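Local atomic coordinates of pseudouridine synthase (Pyrococcus abyssi, PDB entry 2AUS), a protein that probably isomerises uridine to pseudouridine in RNA, as a Cbf5/TruB-family pseudouridine synthase that carries a PUA domain. Residues M243-V247 with M290-L296; E295-K301 with D319-M325. All blocks are in the same frame, centred on the assembly; numbering follows the deposited sequence.

Interaction 1: M243-V247 with M290-L296; sequences MEKAV and MTLKDEL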
ATOM      1  N   MET A 243      25.701   1.386  17.632  1.00 37.37           N
ATOM      2  CA  MET A 243      24.739   1.997  18.548  1.00 35.67           C
ATOM      3  C   MET A 243      25.254   3.295  19.173  1.00 35.55           C
ATOM      4  O   MET A 243      24.462   4.156  19.580  1.00 36.83           O
ATOM      5  CB  MET A 243      24.372   1.012  19.654  1.00 37.17           C
ATOM      6  CG  MET A 243      25.522   0.703  20.586  1.00 36.21           C
ATOM      7  SD  MET A 243      25.082  -0.430  21.922  1.00 41.96           S
ATOM      8  CE  MET A 243      26.722  -1.052  22.374  1.00 39.01           C
ATOM      9  N   GLU A 244      26.576   3.431  19.262  1.00 33.93           N
ATOM     10  CA  GLU A 244      27.204   4.625  19.841  1.00 35.46           C
ATOM     11  C   GLU A 244      26.768   5.915  19.141  1.00 35.30           C
ATOM     12  O   GLU A 244      26.802   7.000  19.730  1.00 34.68           O
ATOM     13  CB  GLU A 244      28.731   4.512  19.777  1.00 36.89           C
ATOM     14  CG  GLU A 244      29.371   3.491  20.735  1.00 37.34           C
ATOM     15  CD  GLU A 244      29.032   2.034  20.419  1.00 37.57           C
ATOM     16  OE1 GLU A 244      28.629   1.722  19.275  1.00 35.04           O
ATOM     17  OE2 GLU A 244      29.194   1.189  21.328  1.00 38.83           O
ATOM     18  N   LYS A 245      26.361   5.799  17.880  1.00 36.20           N
ATOM     19  CA  LYS A 245      25.907   6.960  17.122  1.00 35.72           C
ATOM     20  C   LYS A 245      24.722   7.618  17.831  1.00 36.26           C
ATOM     21  O   LYS A 245      24.581   8.846  17.812  1.00 35.10           O
ATOM     22  CB  LYS A 245      25.498   6.529  15.708  1.00 37.74           C
ATOM     23  CG  LYS A 245      24.899   7.635  14.826  1.00 42.05           C
ATOM     24  CD  LYS A 245      25.920   8.701  14.431  1.00 47.95           C
ATOM     25  CE  LYS A 245      25.322   9.713  13.437  1.00 50.67           C
ATOM     26  NZ  LYS A 245      24.750   9.020  12.227  1.00 54.52           N
ATOM     27  N   ALA A 246      23.879   6.804  18.466  1.00 36.40           N
ATOM     28  CA  ALA A 246      22.693   7.318  19.157  1.00 37.06           C
ATOM     29  C   ALA A 246      22.954   8.154  20.400  1.00 38.18           C
ATOM     30  O   ALA A 246      22.070   8.882  20.842  1.00 43.53           O
ATOM     31  CB  ALA A 246      21.751   6.172  19.505  1.00 35.16           C
ATOM     32  N   VAL A 247      24.144   8.060  20.980  1.00 39.19           N
ATOM     33  CA  VAL A 247      24.439   8.845  22.181  1.00 37.61           C
ATOM     34  C   VAL A 247      25.455   9.958  21.928  1.00 39.57           C
ATOM     35  O   VAL A 247      25.982  10.559  22.867  1.00 37.39           O
ATOM     36  CB  VAL A 247      24.970   7.954  23.338  1.00 36.63           C
ATOM     37  CG1 VAL A 247      23.971   6.848  23.643  1.00 33.99           C
ATOM     38  CG2 VAL A 247      26.330   7.370  22.979  1.00 32.06           C
ATOM     39  N   MET A 290      30.845   5.265  28.933  1.00 31.11           N
ATOM     40  CA  MET A 290      31.637   4.721  27.839  1.00 32.38           C
ATOM     41  C   MET A 290      32.906   4.025  28.283  1.00 32.09           C
ATOM     42  O   MET A 290      33.472   4.353  29.328  1.00 33.64           O
ATOM     43  CB  MET A 290      32.045   5.858  26.888  1.00 30.81           C
ATOM     44  CG  MET A 290      30.926   6.830  26.484  1.00 33.45           C
ATOM     45  SD  MET A 290      29.582   6.150  25.507  1.00 35.78           S
ATOM     46  CE  MET A 290      30.344   5.955  23.910  1.00 32.95           C
ATOM     47  N   THR A 291      33.366   3.079  27.470  1.00 32.71           N
ATOM     48  CA  THR A 291      34.621   2.407  27.769  1.00 34.54           C
ATOM     49  C   THR A 291      35.676   3.334  27.172  1.00 36.73           C
ATOM     50  O   THR A 291      35.347   4.267  26.425  1.00 34.46           O
ATOM     51  CB  THR A 291      34.799   1.075  27.028  1.00 34.02           C
ATOM     52  OG1 THR A 291      34.898   1.340  25.621  1.00 34.35           O
ATOM     53  CG2 THR A 291      33.646   0.105  27.312  1.00 31.32           C
ATOM     54  N   LEU A 292      36.941   3.053  27.469  1.00 35.34           N
ATOM     55  CA  LEU A 292      38.034   3.853  26.940  1.00 37.15           C
ATOM     56  C   LEU A 292      38.188   3.688  25.425  1.00 36.95           C
ATOM     57  O   LEU A 292      38.981   4.390  24.804  1.00 38.81           O
ATOM     58  CB  LEU A 292      39.343   3.501  27.663  1.00 34.72           C
ATOM     59  CG  LEU A 292      39.284   3.934  29.135  1.00 35.50           C
ATOM     60  CD1 LEU A 292      40.533   3.502  29.910  1.00 36.85           C
ATOM     61  CD2 LEU A 292      39.119   5.437  29.167  1.00 32.27           C
ATOM     62  N   LYS A 293      37.436   2.766  24.831  1.00 35.80           N
ATOM     63  CA  LYS A 293      37.489   2.570  23.382  1.00 37.33           C
ATOM     64  C   LYS A 293      36.266   3.242  22.765  1.00 36.12           C
ATOM     65  O   LYS A 293      35.958   3.040  21.602  1.00 37.69           O
ATOM     66  CB  LYS A 293      37.481   1.080  23.031  1.00 37.93           C
ATOM     67  CG  LYS A 293      38.668   0.290  23.577  1.00 36.89           C
ATOM     68  CD  LYS A 293      38.650  -1.145  23.039  1.00 39.08           C
ATOM     69  CE  LYS A 293      39.719  -2.005  23.715  1.00 38.92           C
ATOM     70  NZ  LYS A 293      39.485  -2.126  25.190  1.00 39.05           N
ATOM     71  N   ASP A 294      35.581   4.054  23.562  1.00 35.31           N
ATOM     72  CA  ASP A 294      34.376   4.751  23.119  1.00 35.66           C
ATOM     73  C   ASP A 294      33.191   3.838  22.785  1.00 34.73           C
ATOM     74  O   ASP A 294      32.367   4.159  21.926  1.00 34.13           O
ATOM     75  CB  ASP A 294      34.706   5.676  21.942  1.00 36.65           C
ATOM     76  CG  ASP A 294      35.700   6.772  22.335  1.00 43.84           C
ATOM     77  OD1 ASP A 294      35.582   7.305  23.466  1.00 42.38           O
ATOM     78  OD2 ASP A 294      36.593   7.102  21.523  1.00 46.98           O
ATOM     79  N   GLU A 295      33.102   2.701  23.474  1.00 32.13           N
ATOM     80  CA  GLU A 295      31.977   1.785  23.271  1.00 33.39           C
ATOM     81  C   GLU A 295      30.948   2.215  24.306  1.00 32.61           C
ATOM     82  O   GLU A 295      31.319   2.632  25.399  1.00 35.96           O
ATOM     83  CB  GLU A 295      32.356   0.339  23.585  1.00 32.44           C
ATOM     84  CG  GLU A 295      33.477  -0.247  22.746  1.00 34.34           C
ATOM     85  CD  GLU A 295      34.191  -1.373  23.471  1.00 31.69           C
ATOM     86  OE1 GLU A 295      35.034  -1.075  24.346  1.00 33.86           O
ATOM     87  OE2 GLU A 295      33.893  -2.548  23.173  1.00 33.71           O
ATOM     88  N   LEU A 296      29.668   2.108  23.979  1.00 31.02           N
ATOM     89  CA  LEU A 296      28.633   2.480  24.926  1.00 32.67           C
ATOM     90  C   LEU A 296      28.453   1.348  25.930  1.00 35.16           C
ATOM     91  O   LEU A 296      28.164   0.209  25.561  1.00 35.99           O
ATOM     92  CB  LEU A 296      27.315   2.728  24.200  1.00 31.26           C
ATOM     93  CG  LEU A 296      26.077   2.936  25.077  1.00 31.85           C
ATOM     94  CD1 LEU A 296      26.230   4.211  25.896  1.00 28.69           C
ATOM     95  CD2 LEU A 296      24.833   3.019  24.181  1.00 32.30           C
TER
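The carboxylate of E244 is the flat group of this contact, and its two oxygens face different partners. OE2 offers its anti lone pair, the one turned away from OE1, to the backbone N-H of L296: E244 OE2 lies 2.8 Å from L296 N in a nearly straight bond (172°). OE1 forms a salt bridge with R38, so both oxygens of this buried acid have a mate, and the arginine probably helps keep it ionised. The element gripped is the loop end of a beta hairpin in the PUA domain, where strand 286-291 turns into strand 296-302; the segment gripping it follows strand 241-242 of the synthase core. E244 CG, set beside its own backbone N, lies 3.3 Å from D294 O, and the bend at chi2 (67°) then turns the carboxylate toward L296 N. Beside the carboxylate the contact is apolar, as befits L296, V247 and the two methionines. The CD2 methyl of L296 lies 4.0 Å from V247 CG1 and 4.1 Å from M243 SD, while M243 CE reaches L296 O. M290, bent at two torsions, curls its flexible thioether back so that its CE lies 4.1 Å from E244 CG. The hairpin loop holds its own shape: a type I turn runs from T291 to D294, and T291 OG1 accepts from K293 N, an ST turn, as well as from E295 N. The threonine hydroxyl also donates to the carboxylate of E295, a group further held by Y330 and the backbone of F33; T291 OG1 sits 2.7 Å from E295 OE1, on the anti side and 21° out of the carboxylate plane.

Interaction 2: E295-K301 with D319-M325; sequences ELVALGK and DVEKVFM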
ATOM      1  N   GLU A 295      33.102   2.701  23.474  1.00 32.13           N
ATOM      2  CA  GLU A 295      31.977   1.785  23.271  1.00 33.39           C
ATOM      3  C   GLU A 295      30.948   2.215  24.306  1.00 32.61           C
ATOM      4  O   GLU A 295      31.319   2.632  25.399  1.00 35.96           O
ATOM      5  CB  GLU A 295      32.356   0.339  23.585  1.00 32.44           C
ATOM      6  CG  GLU A 295      33.477  -0.247  22.746  1.00 34.34           C
ATOM      7  CD  GLU A 295      34.191  -1.373  23.471  1.00 31.69           C
ATOM      8  OE1 GLU A 295      35.034  -1.075  24.346  1.00 33.86           O
ATOM      9  OE2 GLU A 295      33.893  -2.548  23.173  1.00 33.71           O
ATOM     10  N   LEU A 296      29.668   2.108  23.979  1.00 31.02           N
ATOM     11  CA  LEU A 296      28.633   2.480  24.926  1.00 32.67           C
ATOM     12  C   LEU A 296      28.453   1.348  25.930  1.00 35.16           C
ATOM     13  O   LEU A 296      28.164   0.209  25.561  1.00 35.99           O
ATOM     14  CB  LEU A 296      27.315   2.728  24.200  1.00 31.26           C
ATOM     15  CG  LEU A 296      26.077   2.936  25.077  1.00 31.85           C
ATOM     16  CD1 LEU A 296      26.230   4.211  25.896  1.00 28.69           C
ATOM     17  CD2 LEU A 296      24.833   3.019  24.181  1.00 32.30           C
ATOM     18  N   VAL A 297      28.622   1.653  27.207  1.00 35.49           N
ATOM     19  CA  VAL A 297      28.449   0.626  28.226  1.00 35.07           C
ATOM     20  C   VAL A 297      27.006   0.618  28.731  1.00 36.02           C
ATOM     21  O   VAL A 297      26.355  -0.429  28.788  1.00 34.29           O
ATOM     22  CB  VAL A 297      29.360   0.875  29.446  1.00 35.46           C
ATOM     23  CG1 VAL A 297      29.137  -0.228  30.483  1.00 32.85           C
ATOM     24  CG2 VAL A 297      30.829   0.950  29.000  1.00 31.97           C
ATOM     25  N   ALA A 298      26.519   1.800  29.098  1.00 36.46           N
ATOM     26  CA  ALA A 298      25.181   1.920  29.653  1.00 36.98           C
ATOM     27  C   ALA A 298      24.683   3.353  29.675  1.00 36.27           C
ATOM     28  O   ALA A 298      25.461   4.293  29.577  1.00 36.99           O
ATOM     29  CB  ALA A 298      25.189   1.370  31.068  1.00 34.81           C
ATOM     30  N   LEU A 299      23.369   3.506  29.799  1.00 35.51           N
ATOM     31  CA  LEU A 299      22.748   4.812  29.888  1.00 37.34           C
ATOM     32  C   LEU A 299      22.355   4.940  31.347  1.00 39.26           C
ATOM     33  O   LEU A 299      21.995   3.947  31.986  1.00 40.21           O
ATOM     34  CB  LEU A 299      21.501   4.894  28.998  1.00 36.23           C
ATOM     35  CG  LEU A 299      21.751   5.033  27.497  1.00 37.69           C
ATOM     36  CD1 LEU A 299      20.421   5.112  26.741  1.00 36.76           C
ATOM     37  CD2 LEU A 299      22.579   6.292  27.240  1.00 34.70           C
ATOM     38  N   GLY A 300      22.437   6.147  31.888  1.00 40.06           N
ATOM     39  CA  GLY A 300      22.072   6.311  33.277  1.00 42.25           C
ATOM     40  C   GLY A 300      21.781   7.739  33.668  1.00 43.69           C
ATOM     41  O   GLY A 300      21.907   8.660  32.860  1.00 43.31           O
ATOM     42  N   LYS A 301      21.389   7.914  34.925  1.00 45.31           N
ATOM     43  CA  LYS A 301      21.075   9.226  35.461  1.00 46.88           C
ATOM     44  C   LYS A 301      22.232   9.632  36.352  1.00 45.98           C
ATOM     45  O   LYS A 301      22.601   8.904  37.266  1.00 47.11           O
ATOM     46  CB  LYS A 301      19.778   9.167  36.274  1.00 48.74           C
ATOM     47  CG  LYS A 301      19.259  10.526  36.719  1.00 53.27           C
ATOM     48  CD  LYS A 301      18.082  10.390  37.696  1.00 57.70           C
ATOM     49  CE  LYS A 301      16.875   9.684  37.071  1.00 60.36           C
ATOM     50  NZ  LYS A 301      16.227  10.486  35.979  1.00 62.99           N
ATOM     51  N   ASP A 319      23.375   6.318  38.380  1.00 48.36           N
ATOM     52  CA  ASP A 319      22.396   5.275  38.634  1.00 50.88           C
ATOM     53  C   ASP A 319      22.072   4.680  37.273  1.00 48.75           C
ATOM     54  O   ASP A 319      21.320   5.261  36.493  1.00 48.75           O
ATOM     55  CB  ASP A 319      21.129   5.841  39.275  1.00 56.66           C
ATOM     56  CG  ASP A 319      21.080   5.594  40.767  1.00 62.36           C
ATOM     57  OD1 ASP A 319      21.323   4.438  41.180  1.00 67.76           O
ATOM     58  OD2 ASP A 319      20.792   6.541  41.529  1.00 66.02           O
ATOM     59  N   VAL A 320      22.660   3.525  36.989  1.00 47.91           N
ATOM     60  CA  VAL A 320      22.468   2.860  35.706  1.00 46.74           C
ATOM     61  C   VAL A 320      21.031   2.411  35.477  1.00 47.41           C
ATOM     62  O   VAL A 320      20.456   1.692  36.291  1.00 48.51           O
ATOM     63  CB  VAL A 320      23.424   1.654  35.582  1.00 44.89           C
ATOM     64  CG1 VAL A 320      23.194   0.937  34.263  1.00 42.77           C
ATOM     65  CG2 VAL A 320      24.870   2.131  35.689  1.00 43.27           C
ATOM     66  N   GLU A 321      20.459   2.836  34.355  1.00 47.79           N
ATOM     67  CA  GLU A 321      19.085   2.490  34.022  1.00 48.43           C
ATOM     68  C   GLU A 321      19.018   1.389  32.976  1.00 48.43           C
ATOM     69  O   GLU A 321      18.064   0.613  32.947  1.00 48.95           O
ATOM     70  CB  GLU A 321      18.341   3.727  33.517  1.00 51.50           C
ATOM     71  CG  GLU A 321      18.438   4.906  34.465  1.00 58.68           C
ATOM     72  CD  GLU A 321      17.579   6.079  34.034  1.00 64.11           C
ATOM     73  OE1 GLU A 321      17.681   6.496  32.859  1.00 65.77           O
ATOM     74  OE2 GLU A 321      16.808   6.589  34.881  1.00 66.20           O
ATOM     75  N   LYS A 322      20.028   1.322  32.114  1.00 46.40           N
ATOM     76  CA  LYS A 322      20.064   0.297  31.080  1.00 44.89           C
ATOM     77  C   LYS A 322      21.502  -0.032  30.681  1.00 43.16           C
ATOM     78  O   LYS A 322      22.290   0.867  30.381  1.00 40.29           O
ATOM     79  CB  LYS A 322      19.270   0.752  29.850  1.00 45.52           C
ATOM     80  CG  LYS A 322      19.410  -0.170  28.640  1.00 48.64           C
ATOM     81  CD  LYS A 322      18.881  -1.576  28.913  1.00 49.28           C
ATOM     82  CE  LYS A 322      19.174  -2.501  27.740  1.00 48.66           C
ATOM     83  NZ  LYS A 322      18.702  -3.886  27.994  1.00 48.80           N
ATOM     84  N   VAL A 323      21.830  -1.324  30.694  1.00 40.42           N
ATOM     85  CA  VAL A 323      23.158  -1.805  30.338  1.00 40.86           C
ATOM     86  C   VAL A 323      23.127  -2.381  28.929  1.00 41.09           C
ATOM     87  O   VAL A 323      22.224  -3.138  28.589  1.00 41.59           O
ATOM     88  CB  VAL A 323      23.637  -2.915  31.311  1.00 42.49           C
ATOM     89  CG1 VAL A 323      24.965  -3.478  30.843  1.00 42.42           C
ATOM     90  CG2 VAL A 323      23.781  -2.353  32.717  1.00 40.84           C
ATOM     91  N   PHE A 324      24.108  -2.010  28.109  1.00 40.11           N
ATOM     92  CA  PHE A 324      24.203  -2.512  26.741  1.00 38.62           C
ATOM     93  C   PHE A 324      25.366  -3.481  26.571  1.00 37.79           C
ATOM     94  O   PHE A 324      25.277  -4.455  25.833  1.00 39.82           O
ATOM     95  CB  PHE A 324      24.351  -1.339  25.771  1.00 37.29           C
ATOM     96  CG  PHE A 324      23.150  -0.466  25.722  1.00 37.35           C
ATOM     97  CD1 PHE A 324      22.035  -0.846  24.981  1.00 37.43           C
ATOM     98  CD2 PHE A 324      23.090   0.688  26.479  1.00 36.68           C
ATOM     99  CE1 PHE A 324      20.874  -0.078  24.989  1.00 36.97           C
ATOM    100  CE2 PHE A 324      21.934   1.463  26.498  1.00 39.83           C
ATOM    101  CZ  PHE A 324      20.822   1.075  25.753  1.00 38.02           C
ATOM    102  N   MET A 325      26.456  -3.199  27.268  1.00 38.98           N
ATOM    103  CA  MET A 325      27.672  -4.009  27.225  1.00 40.09           C
ATOM    104  C   MET A 325      27.462  -5.453  27.711  1.00 38.92           C
ATOM    105  O   MET A 325      27.027  -5.671  28.837  1.00 36.29           O
ATOM    106  CB  MET A 325      28.725  -3.322  28.102  1.00 40.91           C
ATOM    107  CG  MET A 325      30.037  -4.062  28.278  1.00 41.81           C
ATOM    108  SD  MET A 325      30.986  -4.077  26.771  1.00 48.36           S
ATOM    109  CE  MET A 325      31.313  -2.300  26.587  1.00 37.58           C
TER
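F324 turns the edge of its ring to the neighbouring strand just where an antiparallel pairing in the PUA domain, strand 296-302 beside strand 316-323, comes to its end. With CG beside its own backbone N (chi1 -66°), the side chain rises along L296 and L299. F324 CB sits 3.7 Å from V297 O; farther up, F324 CD2 meets the CD2 methyl of L296 obliquely at 3.7 Å. Next, F324 CE2 lies 3.7 Å from L299 CG, which comes at the ring's edge, as does A298 CA, and CZ finishes near L299 CD1. Replacing the ring by the methyl of an alanine would probably open a gap beside both leucines and leave the strand end less firmly packed. The backbone of F324 is held too: V297 O accepts from F324 N at 2.8 Å and also from M325 N, so one carbonyl grips the chain as it leaves the strand. M325 bends at chi2 and chi3, bringing its CE methyl against both V297 CG2 and E295 CB. Farther along, a classic beta bulge sets E321 and K322 opposite L299, whose O receives both their N-H groups: E321 N, 3.0 Å away, lies in the carbonyl plane, whereas K322 N is tilted 25° from it. Small residues suit the opposite strand around the bulge. A298 CB is pressed to 3.0 Å from K322 O, and the bare CA of G300 lets D319 O approach to 3.5 Å. Beyond it, K301 and D319 exchange two backbone hydrogen bonds as a hydrogen-bonded pair. The exposed K301 bends its chain toward E321, but K301 NZ stops 4.1 Å from E321 OE2, beyond a salt bridge.

In the fold
Interaction 1 and interaction 2 have centres 10 Å apart and share E295 and L296. Along the chain they come in series: 243-247 closes with 290-296 before 295-301 pairs with 319-325. Strands 286-291 and 296-302 form a hairpin in the PUA sheet, and strand 316-323 adds to its far side. Interaction 1 fastens that hairpin to the segment leaving the synthase core, while interaction 2 builds the sheet itself. They meet in a packed seam where T291 CG2 touches both V297 CG2 and M325 CE. Thus the strands that build the PUA domain also dock it against the synthase domain, consistent with a fixed relation between the two.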